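Local structure of glycoside hydrolase, GH17 family (6FCG) at residues A[52-57]-A[76-81]; A[149-154]-A[199-204]; A[164-169]-A[190-195]; A[334-339]-A[345-350]. The protein acts as a GH17 family endo-laminarinase, probably cleaving the internal beta-1,3-glucan bonds of laminarin, an algal storage polysaccharide. All coordinates share one frame; numbering follows the deposited sequence.

How the interactions relate
All four contacts belong to one TIM barrel and fall into two touching pairs. Interactions 1 and 4 meet where the barrel closes: S53 N lies 2.8 Å from Y349 O and S53 OG lies 2.9 Å from F348 O, with the contact centres about 15 Å apart. Interactions 2 and 3 have centres about 10 Å apart and share an apolar seam in which V151 CG2 comes to 3.4 Å from L192 CD2; interaction 3 is nested in the chain loop that interaction 2 closes. The two pairs do not touch. Interaction 3 also carries N168-E169, a sequence and position consistent with the acid/base site of related glycosidases.

Interaction 1: A[52-57]-A[76-81]; sequences ISYGGY and KILHAM
I52, one residue before the end of strand 50-53, faces L78 in the last turn of helix 68-80, and their CA atoms stand 9.0 Å apart, a gap bridged by side chains alone. L78 does the reaching. Its CG lies beside the backbone N and its CD1 runs on extended from there (chi2 -177°), which carries that one methyl out from the helix toward the barrel. CD1 then meets two partners. On the strand it touches I52 CG2 at 4.2 Å, methyl against methyl. Just past the strand end it lies 3.9 Å from Y54 CD1, coming at the ring obliquely. The ring of Y54 is swung to this side because CG stands opposite the backbone N (chi1 174°), and both I52 and Y54 direct their CB atoms at the helix, with S53 turned the other way between them.

The far end of Y54 has different business: its OH is hydrogen-bonded to D74 OD2, one turn earlier on the same helix, while the ring also rests on L71 and M75. I52 and L78 in turn both pack against I83 of strand 83-87. The contact thus lies inside the first beta-alpha-beta unit of the barrel, strand 50-53, helix 68-80, strand 83-87.

Chemically this is dispersion and exclusion of water between buried methyls and an aromatic ring. Such a contact fixes spacing but has little directional grip, and the bond from Y54 to D74 supplies the polar tie between the strand end and the helix.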
# COMPACT_ATOMS: atom_id res chain seq x y z
N ILE A 52 -23.38 21.02 -28.89
CA ILE A 52 -22.71 20.98 -27.60
C ILE A 52 -23.70 20.62 -26.50
O ILE A 52 -24.87 21.00 -26.58
CB ILE A 52 -22.03 22.35 -27.30
CG1 ILE A 52 -20.96 22.25 -26.22
CG2 ILE A 52 -23.02 23.42 -26.87
CD1 ILE A 52 -19.66 22.93 -26.61
N SER A 53 -23.24 19.96 -25.45
CA SER A 53 -24.00 19.86 -24.20
C SER A 53 -23.79 21.14 -23.36
O SER A 53 -22.64 21.63 -23.24
CB SER A 53 -23.61 18.61 -23.41
OG SER A 53 -24.07 17.45 -24.08
N TYR A 54 -24.87 21.69 -22.79
CA TYR A 54 -24.78 22.98 -22.09
C TYR A 54 -25.50 23.06 -20.75
O TYR A 54 -26.64 22.62 -20.58
CB TYR A 54 -25.27 24.13 -22.99
CG TYR A 54 -25.34 25.47 -22.27
CD1 TYR A 54 -24.22 26.23 -22.07
CD2 TYR A 54 -26.54 25.93 -21.72
CE1 TYR A 54 -24.27 27.44 -21.38
CE2 TYR A 54 -26.60 27.12 -21.02
CZ TYR A 54 -25.46 27.87 -20.85
OH TYR A 54 -25.55 29.06 -20.18
N GLY A 55 -24.78 23.65 -19.79
CA GLY A 55 -25.34 24.13 -18.56
C GLY A 55 -24.65 25.43 -18.23
O GLY A 55 -23.44 25.60 -18.47
N GLY A 56 -25.39 26.34 -17.59
CA GLY A 56 -24.97 27.72 -17.34
C GLY A 56 -24.81 28.06 -15.86
O GLY A 56 -24.58 29.20 -15.51
N TYR A 57 -24.95 27.05 -15.02
CA TYR A 57 -24.78 27.20 -13.58
C TYR A 57 -23.35 27.57 -13.30
O TYR A 57 -22.43 27.02 -13.91
CB TYR A 57 -25.10 25.89 -12.88
CG TYR A 57 -26.54 25.44 -12.94
CD1 TYR A 57 -27.50 25.96 -12.07
CD2 TYR A 57 -26.95 24.48 -13.86
CE1 TYR A 57 -28.82 25.52 -12.12
CE2 TYR A 57 -28.27 24.06 -13.92
CZ TYR A 57 -29.20 24.58 -13.06
OH TYR A 57 -30.48 24.13 -13.08
N LYS A 76 -23.97 34.12 -26.37
CA LYS A 76 -23.16 34.93 -27.28
C LYS A 76 -21.80 34.28 -27.51
O LYS A 76 -21.37 34.18 -28.67
CB LYS A 76 -22.99 36.37 -26.78
CG LYS A 76 -24.28 37.19 -26.73
CD LYS A 76 -24.04 38.70 -26.76
CE LYS A 76 -25.15 39.52 -26.12
NZ LYS A 76 -24.74 40.29 -24.92
N ILE A 77 -21.17 33.80 -26.44
CA ILE A 77 -19.91 33.07 -26.51
C ILE A 77 -19.99 31.81 -27.40
O ILE A 77 -19.11 31.57 -28.25
CB ILE A 77 -19.40 32.67 -25.11
CG1 ILE A 77 -18.99 33.90 -24.32
CG2 ILE A 77 -18.22 31.69 -25.18
CD1 ILE A 77 -19.01 33.70 -22.83
N LEU A 78 -21.02 31.01 -27.20
CA LEU A 78 -21.15 29.79 -27.98
C LEU A 78 -21.41 30.10 -29.42
O LEU A 78 -20.91 29.40 -30.32
CB LEU A 78 -22.28 28.90 -27.42
CG LEU A 78 -22.07 28.36 -26.00
CD1 LEU A 78 -23.23 27.46 -25.63
CD2 LEU A 78 -20.76 27.60 -25.89
N HIS A 79 -22.26 31.09 -29.67
CA HIS A 79 -22.62 31.48 -31.03
C HIS A 79 -21.40 31.98 -31.80
O HIS A 79 -21.23 31.65 -32.98
CB HIS A 79 -23.71 32.55 -31.01
CG HIS A 79 -24.14 32.98 -32.37
ND1 HIS A 79 -25.15 32.34 -33.06
CD2 HIS A 79 -23.65 33.93 -33.20
CE1 HIS A 79 -25.28 32.90 -34.25
NE2 HIS A 79 -24.37 33.86 -34.36
N ALA A 80 -20.55 32.74 -31.12
CA ALA A 80 -19.30 33.23 -31.70
C ALA A 80 -18.39 32.09 -32.17
O ALA A 80 -17.70 32.23 -33.17
CB ALA A 80 -18.57 34.11 -30.70
N MET A 81 -18.42 30.98 -31.44
CA MET A 81 -17.70 29.73 -31.75
C MET A 81 -18.31 28.83 -32.83
O MET A 81 -17.79 27.75 -33.05
CB MET A 81 -17.73 28.84 -30.52
CG MET A 81 -16.54 28.87 -29.62
SD MET A 81 -16.88 27.66 -28.31
CE MET A 81 -16.59 26.14 -29.24

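Interaction 2: A[149-154]-A[199-204]; sequences RAVALA and GDLSKD
L201 holds its CG beside the backbone N (chi1 -70°), and its second branch, CD2, is the atom that reaches helix 143-156, while V151 has CG1 opposite its own backbone N (chi1 165°) and so presents that methyl to the leucine. The resulting touch is centred on a single methyl. L201 CD2 sits 4.0 Å from A154 CB and 4.2 Å from V151 CG1, with V151 O close beside it at 4.1 Å, and thus beds against one turn of the helix, between residues three apart. The backbones are nearest at A154 and L201, whose CA atoms are 7.6 Å apart.

On either side of L201 the chain is shaped by local turns. G199, at positive phi, ends helix 182-197 in a Schellman motif. Beyond L201, S202 OG accepts from D204 N at 2.9 Å, an ST turn that bends the chain on its way to strand 206-212. A polar tie accompanies the apolar one, since D200 O is hydrogen-bonded to Q155 NE2 of helix 143-156. A154, which L201 touches, also packs on V161 and I164 of strand 161-168.

This is a barrel connection of the alpha-to-beta kind: a short loop leaves one outer helix through a Schellman cap and tucks a leucine against the neighbouring outer helix of the TIM barrel.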
# COMPACT_ATOMS: atom_id res chain seq x y z
N ARG A 149 -44.30 19.48 -19.16
CA ARG A 149 -43.56 20.74 -19.21
C ARG A 149 -42.66 20.85 -20.46
O ARG A 149 -42.45 21.94 -20.98
CB ARG A 149 -42.76 20.95 -17.93
CG ARG A 149 -43.59 21.36 -16.73
CD ARG A 149 -42.75 21.64 -15.48
NE ARG A 149 -41.85 20.54 -15.09
CZ ARG A 149 -42.09 19.56 -14.23
NH1 ARG A 149 -43.26 19.45 -13.63
NH2 ARG A 149 -41.16 18.63 -13.98
N ALA A 150 -42.14 19.72 -20.91
CA ALA A 150 -41.30 19.65 -22.08
C ALA A 150 -42.13 20.01 -23.29
O ALA A 150 -41.70 20.77 -24.16
CB ALA A 150 -40.72 18.25 -22.23
N VAL A 151 -43.31 19.43 -23.34
CA VAL A 151 -44.26 19.68 -24.43
C VAL A 151 -44.65 21.16 -24.51
O VAL A 151 -44.60 21.76 -25.59
CB VAL A 151 -45.51 18.77 -24.28
CG1 VAL A 151 -46.68 19.24 -25.14
CG2 VAL A 151 -45.16 17.32 -24.61
N ALA A 152 -45.00 21.74 -23.36
CA ALA A 152 -45.33 23.16 -23.26
C ALA A 152 -44.20 24.06 -23.79
O ALA A 152 -44.47 25.03 -24.52
CB ALA A 152 -45.67 23.55 -21.82
N LEU A 153 -42.96 23.73 -23.45
CA LEU A 153 -41.81 24.48 -23.96
C LEU A 153 -41.60 24.31 -25.46
O LEU A 153 -41.27 25.28 -26.12
CB LEU A 153 -40.54 24.11 -23.20
CG LEU A 153 -40.56 24.56 -21.73
CD1 LEU A 153 -39.34 23.98 -21.00
CD2 LEU A 153 -40.64 26.08 -21.58
N ALA A 154 -41.80 23.12 -25.99
CA ALA A 154 -41.67 22.91 -27.43
C ALA A 154 -42.72 23.72 -28.19
O ALA A 154 -42.48 24.16 -29.33
CB ALA A 154 -41.77 21.43 -27.76
N GLY A 199 -51.47 16.54 -33.97
CA GLY A 199 -51.28 17.95 -34.32
C GLY A 199 -50.93 18.91 -33.18
O GLY A 199 -50.75 20.10 -33.44
N ASP A 200 -50.79 18.41 -31.95
CA ASP A 200 -50.38 19.25 -30.81
C ASP A 200 -48.88 19.62 -30.82
O ASP A 200 -48.45 20.52 -30.10
CB ASP A 200 -50.72 18.58 -29.46
CG ASP A 200 -52.22 18.52 -29.17
OD1 ASP A 200 -53.03 19.18 -29.88
OD2 ASP A 200 -52.60 17.82 -28.20
N LEU A 201 -48.08 18.89 -31.60
CA LEU A 201 -46.66 19.20 -31.80
C LEU A 201 -46.39 19.11 -33.27
O LEU A 201 -47.06 18.35 -33.98
CB LEU A 201 -45.75 18.18 -31.07
CG LEU A 201 -45.71 18.22 -29.54
CD1 LEU A 201 -44.97 17.02 -28.99
CD2 LEU A 201 -45.08 19.52 -29.04
N SER A 202 -45.41 19.88 -33.73
CA SER A 202 -45.01 19.87 -35.12
C SER A 202 -44.64 18.47 -35.56
O SER A 202 -44.02 17.72 -34.85
CB SER A 202 -43.83 20.81 -35.34
OG SER A 202 -43.07 20.39 -36.45
N LYS A 203 -44.98 18.12 -36.79
CA LYS A 203 -44.59 16.82 -37.35
C LYS A 203 -43.10 16.69 -37.60
O LYS A 203 -42.60 15.57 -37.73
CB LYS A 203 -45.41 16.50 -38.59
CG LYS A 203 -46.75 15.91 -38.19
CD LYS A 203 -47.64 15.70 -39.37
CE LYS A 203 -49.02 15.16 -38.98
NZ LYS A 203 -49.79 15.02 -40.24
N ASP A 204 -42.40 17.83 -37.66
CA ASP A 204 -40.94 17.85 -37.83
C ASP A 204 -40.09 17.81 -36.55
O ASP A 204 -38.85 17.77 -36.62
CB ASP A 204 -40.55 19.08 -38.64
CG ASP A 204 -41.05 19.03 -40.08
OD1 ASP A 204 -40.87 17.99 -40.75
OD2 ASP A 204 -41.59 20.07 -40.55

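Interaction 3: A[164-169]-A[190-195]; sequences IAVGNE and NHLQAL
Next to L192, the residue that reaches strand 161-168, Q193 has its amide nitrogen NE2 held by two acceptors, A234 O and D236 OD2, which tether this face of helix 182-197 to the C-terminal end of helix 226-234 and the residues just after it. Beside this polar fixture the contact itself is wholly apolar.

One methyl carries it. L192 CD1 lies 3.7 Å from I164 CG2 and equally 3.7 Å from V166 CG2; it sits over the gap between the two methyls, touching both. The two branched side chains leave the strand on the same side while A165 turns away from the helix. I164 meets the leucine at about a right angle, whereas V166 and L192 run past each other in opposite directions. The extended leucine (chi2 176°) brings CD1 down to the strand. The branches used differ in origin: I164 CG2 stands opposite its backbone N, and V166 CG2 stands opposite its carbonyl carbon. The CA atoms of I164 and L192 are 8.7 Å apart. I207 of strand 206-212 and I147 of helix 143-156 also pack on L192.

Strand 161-168, helix 182-197 and strand 206-212 form a beta-alpha-beta unit, and the strand ends at N168, with E169 just beyond it, where the OE2 of E169 is hydrogen-bonded to H241 ND1 and N168 OD1 to R87 NH2. The contact is non-directional van der Waals packing with those polar bonds lying beside it, and a single leucine methyl serves two beta-branched neighbours, i and i+2 on the strand.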
# COMPACT_ATOMS: atom_id res chain seq x y z
N ILE A 164 -37.01 16.66 -28.59
CA ILE A 164 -37.22 16.26 -27.20
C ILE A 164 -36.56 14.90 -26.97
O ILE A 164 -36.82 13.97 -27.70
CB ILE A 164 -38.69 16.20 -26.83
CG1 ILE A 164 -39.31 17.58 -26.98
CG2 ILE A 164 -38.83 15.73 -25.38
CD1 ILE A 164 -40.80 17.63 -26.71
N ALA A 165 -35.72 14.83 -25.95
CA ALA A 165 -35.09 13.59 -25.51
C ALA A 165 -35.78 13.08 -24.26
O ALA A 165 -35.83 13.79 -23.24
CB ALA A 165 -33.63 13.82 -25.22
N VAL A 166 -36.33 11.88 -24.34
CA VAL A 166 -36.98 11.21 -23.20
C VAL A 166 -35.94 10.45 -22.41
O VAL A 166 -35.52 9.35 -22.79
CB VAL A 166 -38.06 10.24 -23.68
CG1 VAL A 166 -38.72 9.53 -22.51
CG2 VAL A 166 -39.12 10.98 -24.48
N GLY A 167 -35.47 11.07 -21.34
CA GLY A 167 -34.47 10.46 -20.48
C GLY A 167 -33.02 10.77 -20.81
O GLY A 167 -32.66 11.10 -21.94
N ASN A 168 -32.19 10.71 -19.78
CA ASN A 168 -30.77 10.84 -19.92
C ASN A 168 -30.05 9.75 -19.15
O ASN A 168 -29.90 9.82 -17.90
CB ASN A 168 -30.26 12.21 -19.43
CG ASN A 168 -28.74 12.30 -19.49
OD1 ASN A 168 -28.18 12.32 -20.57
ND2 ASN A 168 -28.09 12.32 -18.37
N GLU A 169 -29.58 8.77 -19.90
CA GLU A 169 -28.94 7.58 -19.33
C GLU A 169 -29.91 6.87 -18.40
O GLU A 169 -29.51 6.23 -17.42
CB GLU A 169 -27.59 7.92 -18.66
CG GLU A 169 -26.49 8.19 -19.67
CD GLU A 169 -25.16 8.64 -19.06
OE1 GLU A 169 -25.01 8.46 -17.85
OE2 GLU A 169 -24.28 9.17 -19.78
N ASN A 190 -43.76 7.19 -27.18
CA ASN A 190 -44.99 6.94 -27.92
C ASN A 190 -46.01 8.04 -27.65
O ASN A 190 -46.72 8.45 -28.55
CB ASN A 190 -45.58 5.55 -27.60
CG ASN A 190 -44.93 4.43 -28.42
OD1 ASN A 190 -44.32 4.66 -29.48
ND2 ASN A 190 -45.08 3.20 -27.95
N HIS A 191 -46.08 8.49 -26.40
CA HIS A 191 -46.94 9.61 -26.03
C HIS A 191 -46.64 10.85 -26.88
O HIS A 191 -47.55 11.49 -27.41
CB HIS A 191 -46.73 9.92 -24.56
CG HIS A 191 -47.46 11.14 -24.06
ND1 HIS A 191 -48.75 11.11 -23.58
CD2 HIS A 191 -47.03 12.42 -23.92
CE1 HIS A 191 -49.10 12.33 -23.19
NE2 HIS A 191 -48.08 13.14 -23.38
N LEU A 192 -45.35 11.16 -27.02
CA LEU A 192 -44.90 12.31 -27.80
C LEU A 192 -45.12 12.13 -29.31
O LEU A 192 -45.53 13.08 -29.97
CB LEU A 192 -43.42 12.62 -27.51
CG LEU A 192 -43.06 13.15 -26.11
CD1 LEU A 192 -41.56 13.31 -25.98
CD2 LEU A 192 -43.72 14.47 -25.79
N GLN A 193 -44.88 10.94 -29.84
CA GLN A 193 -45.19 10.65 -31.25
C GLN A 193 -46.70 10.75 -31.56
O GLN A 193 -47.07 11.19 -32.65
CB GLN A 193 -44.69 9.27 -31.67
CG GLN A 193 -43.18 9.03 -31.64
CD GLN A 193 -42.38 9.95 -32.54
OE1 GLN A 193 -42.92 10.88 -33.12
NE2 GLN A 193 -41.09 9.66 -32.69
N ALA A 194 -47.54 10.38 -30.59
CA ALA A 194 -49.00 10.51 -30.69
C ALA A 194 -49.47 11.97 -30.66
O ALA A 194 -50.34 12.34 -31.46
CB ALA A 194 -49.70 9.72 -29.58
N LEU A 195 -48.89 12.79 -29.78
CA LEU A 195 -49.13 14.24 -29.82
C LEU A 195 -48.75 14.88 -31.16
O LEU A 195 -49.41 15.81 -31.59
CB LEU A 195 -48.40 14.97 -28.71
CG LEU A 195 -48.86 14.75 -27.27
CD1 LEU A 195 -47.94 15.58 -26.35
CD2 LEU A 195 -50.33 15.09 -27.02

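Interaction 4: A[334-339]-A[345-350]; sequences NHIREW and MSCFYF
In the closing segment of the TIM barrel, residues 345-350, C347 packs against I336 of helix 326-342, its SG 3.4 Å from I336 CG2. This segment fills the gap between the first and seventh strands, with backbone bonds to I303 on one side and S53 on the other.

R337 reaches across with its chain bent at chi2 (-62°). Its NH2 gives C347 O a weak hydrogen bond of 3.1 Å, bent to 123° at the hydrogen. The same nitrogen is hydrogen-bonded to A51 O of the first strand, while NH1 to Y333 OH steadies the guanidinium from within its own helix. Y349 CB lies over one face of that group, 4.1 Å above its plane and offset toward the rim. At the other end, M345 SD comes to 4.0 Å from W339 CZ2 and stands 4.8 Å from the centroid of the six-membered ring, a Met-aromatic contact at 41° from the normal.

Beyond C347 the chain kinks at F348, the centre of an inverse gamma turn. After the outer helix the chain turns back and packs its barrel-closing segment against that helix, as in the alpha-to-beta connections of a (beta/alpha)8 barrel.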
# COMPACT_ATOMS: atom_id res chain seq x y z
N ASN A 334 -11.00 17.53 -30.83
CA ASN A 334 -10.73 17.63 -32.27
C ASN A 334 -10.89 16.33 -33.02
O ASN A 334 -11.43 16.33 -34.13
CB ASN A 334 -9.34 18.22 -32.54
CG ASN A 334 -9.22 19.65 -32.07
OD1 ASN A 334 -10.17 20.44 -32.14
ND2 ASN A 334 -8.06 20.01 -31.60
N HIS A 335 -10.46 15.22 -32.42
CA HIS A 335 -10.69 13.90 -33.03
C HIS A 335 -12.18 13.60 -33.17
O HIS A 335 -12.61 13.04 -34.18
CB HIS A 335 -10.04 12.76 -32.24
CG HIS A 335 -8.58 12.54 -32.52
ND1 HIS A 335 -7.96 12.85 -33.71
CD2 HIS A 335 -7.63 11.96 -31.75
CE1 HIS A 335 -6.68 12.51 -33.65
NE2 HIS A 335 -6.45 11.97 -32.47
N ILE A 336 -12.96 13.96 -32.14
CA ILE A 336 -14.41 13.66 -32.11
C ILE A 336 -15.10 14.54 -33.16
O ILE A 336 -15.99 14.07 -33.84
CB ILE A 336 -15.01 13.83 -30.69
CG1 ILE A 336 -14.49 12.75 -29.74
CG2 ILE A 336 -16.53 13.80 -30.70
CD1 ILE A 336 -14.87 11.32 -30.09
N ARG A 337 -14.67 15.80 -33.28
CA ARG A 337 -15.19 16.69 -34.30
C ARG A 337 -14.90 16.16 -35.70
O ARG A 337 -15.82 16.09 -36.53
CB ARG A 337 -14.65 18.12 -34.11
CG ARG A 337 -15.26 18.88 -32.93
CD ARG A 337 -16.76 19.10 -33.03
NE ARG A 337 -17.19 20.01 -31.96
CZ ARG A 337 -18.42 20.11 -31.45
NH1 ARG A 337 -18.62 21.02 -30.51
NH2 ARG A 337 -19.45 19.40 -31.88
N GLU A 338 -13.65 15.78 -35.97
CA GLU A 338 -13.29 15.21 -37.30
C GLU A 338 -14.08 13.95 -37.63
O GLU A 338 -14.69 13.85 -38.69
CB GLU A 338 -11.79 14.90 -37.41
CG GLU A 338 -10.95 16.11 -37.81
CD GLU A 338 -9.48 15.94 -37.44
OE1 GLU A 338 -8.91 14.86 -37.76
OE2 GLU A 338 -8.90 16.87 -36.82
N TRP A 339 -14.15 13.02 -36.69
CA TRP A 339 -14.93 11.80 -36.88
C TRP A 339 -16.41 12.09 -37.17
O TRP A 339 -16.96 11.55 -38.11
CB TRP A 339 -14.80 10.83 -35.69
CG TRP A 339 -15.87 9.78 -35.63
CD1 TRP A 339 -16.27 8.97 -36.64
CD2 TRP A 339 -16.67 9.45 -34.50
NE1 TRP A 339 -17.29 8.16 -36.21
CE2 TRP A 339 -17.55 8.43 -34.90
CE3 TRP A 339 -16.72 9.90 -33.18
CZ2 TRP A 339 -18.47 7.85 -34.03
CZ3 TRP A 339 -17.63 9.31 -32.30
CH2 TRP A 339 -18.49 8.31 -32.74
N MET A 345 -22.60 12.98 -38.27
CA MET A 345 -23.23 12.92 -36.96
C MET A 345 -23.06 14.27 -36.26
O MET A 345 -22.02 14.90 -36.37
CB MET A 345 -22.61 11.80 -36.10
CG MET A 345 -22.77 10.39 -36.65
SD MET A 345 -21.84 9.10 -35.78
CE MET A 345 -22.83 7.75 -36.36
N SER A 346 -24.10 14.72 -35.59
CA SER A 346 -23.97 15.68 -34.53
C SER A 346 -23.24 15.07 -33.32
O SER A 346 -23.32 13.87 -33.04
CB SER A 346 -25.36 16.22 -34.14
OG SER A 346 -25.86 17.12 -35.13
N CYS A 347 -22.49 15.91 -32.64
CA CYS A 347 -21.92 15.55 -31.38
C CYS A 347 -22.19 16.65 -30.37
O CYS A 347 -21.60 17.73 -30.45
CB CYS A 347 -20.41 15.33 -31.50
SG CYS A 347 -19.70 14.88 -29.90
N PHE A 348 -23.05 16.35 -29.39
CA PHE A 348 -23.35 17.29 -28.31
C PHE A 348 -22.24 17.13 -27.29
O PHE A 348 -22.43 16.50 -26.26
CB PHE A 348 -24.73 17.00 -27.73
CG PHE A 348 -25.87 17.33 -28.68
CD1 PHE A 348 -26.24 16.46 -29.70
CD2 PHE A 348 -26.57 18.52 -28.55
CE1 PHE A 348 -27.26 16.78 -30.56
CE2 PHE A 348 -27.60 18.84 -29.40
CZ PHE A 348 -27.96 17.96 -30.41
N TYR A 349 -21.09 17.73 -27.56
CA TYR A 349 -19.89 17.43 -26.83
C TYR A 349 -20.06 17.92 -25.38
O TYR A 349 -20.65 19.00 -25.14
CB TYR A 349 -18.66 18.06 -27.53
CG TYR A 349 -17.37 17.79 -26.77
CD1 TYR A 349 -16.65 16.66 -27.01
CD2 TYR A 349 -16.90 18.67 -25.81
CE1 TYR A 349 -15.51 16.39 -26.32
CE2 TYR A 349 -15.76 18.40 -25.10
CZ TYR A 349 -15.06 17.26 -25.39
OH TYR A 349 -13.90 16.98 -24.71
N PHE A 350 -19.54 17.15 -24.44
CA PHE A 350 -19.64 17.49 -23.03
C PHE A 350 -18.34 18.12 -22.50
O PHE A 350 -17.30 17.42 -22.40
CB PHE A 350 -20.01 16.27 -22.19
CG PHE A 350 -20.62 16.64 -20.90
CD1 PHE A 350 -21.97 16.89 -20.83
CD2 PHE A 350 -19.85 16.85 -19.77
CE1 PHE A 350 -22.57 17.32 -19.66
CE2 PHE A 350 -20.44 17.28 -18.59
CZ PHE A 350 -21.81 17.51 -18.54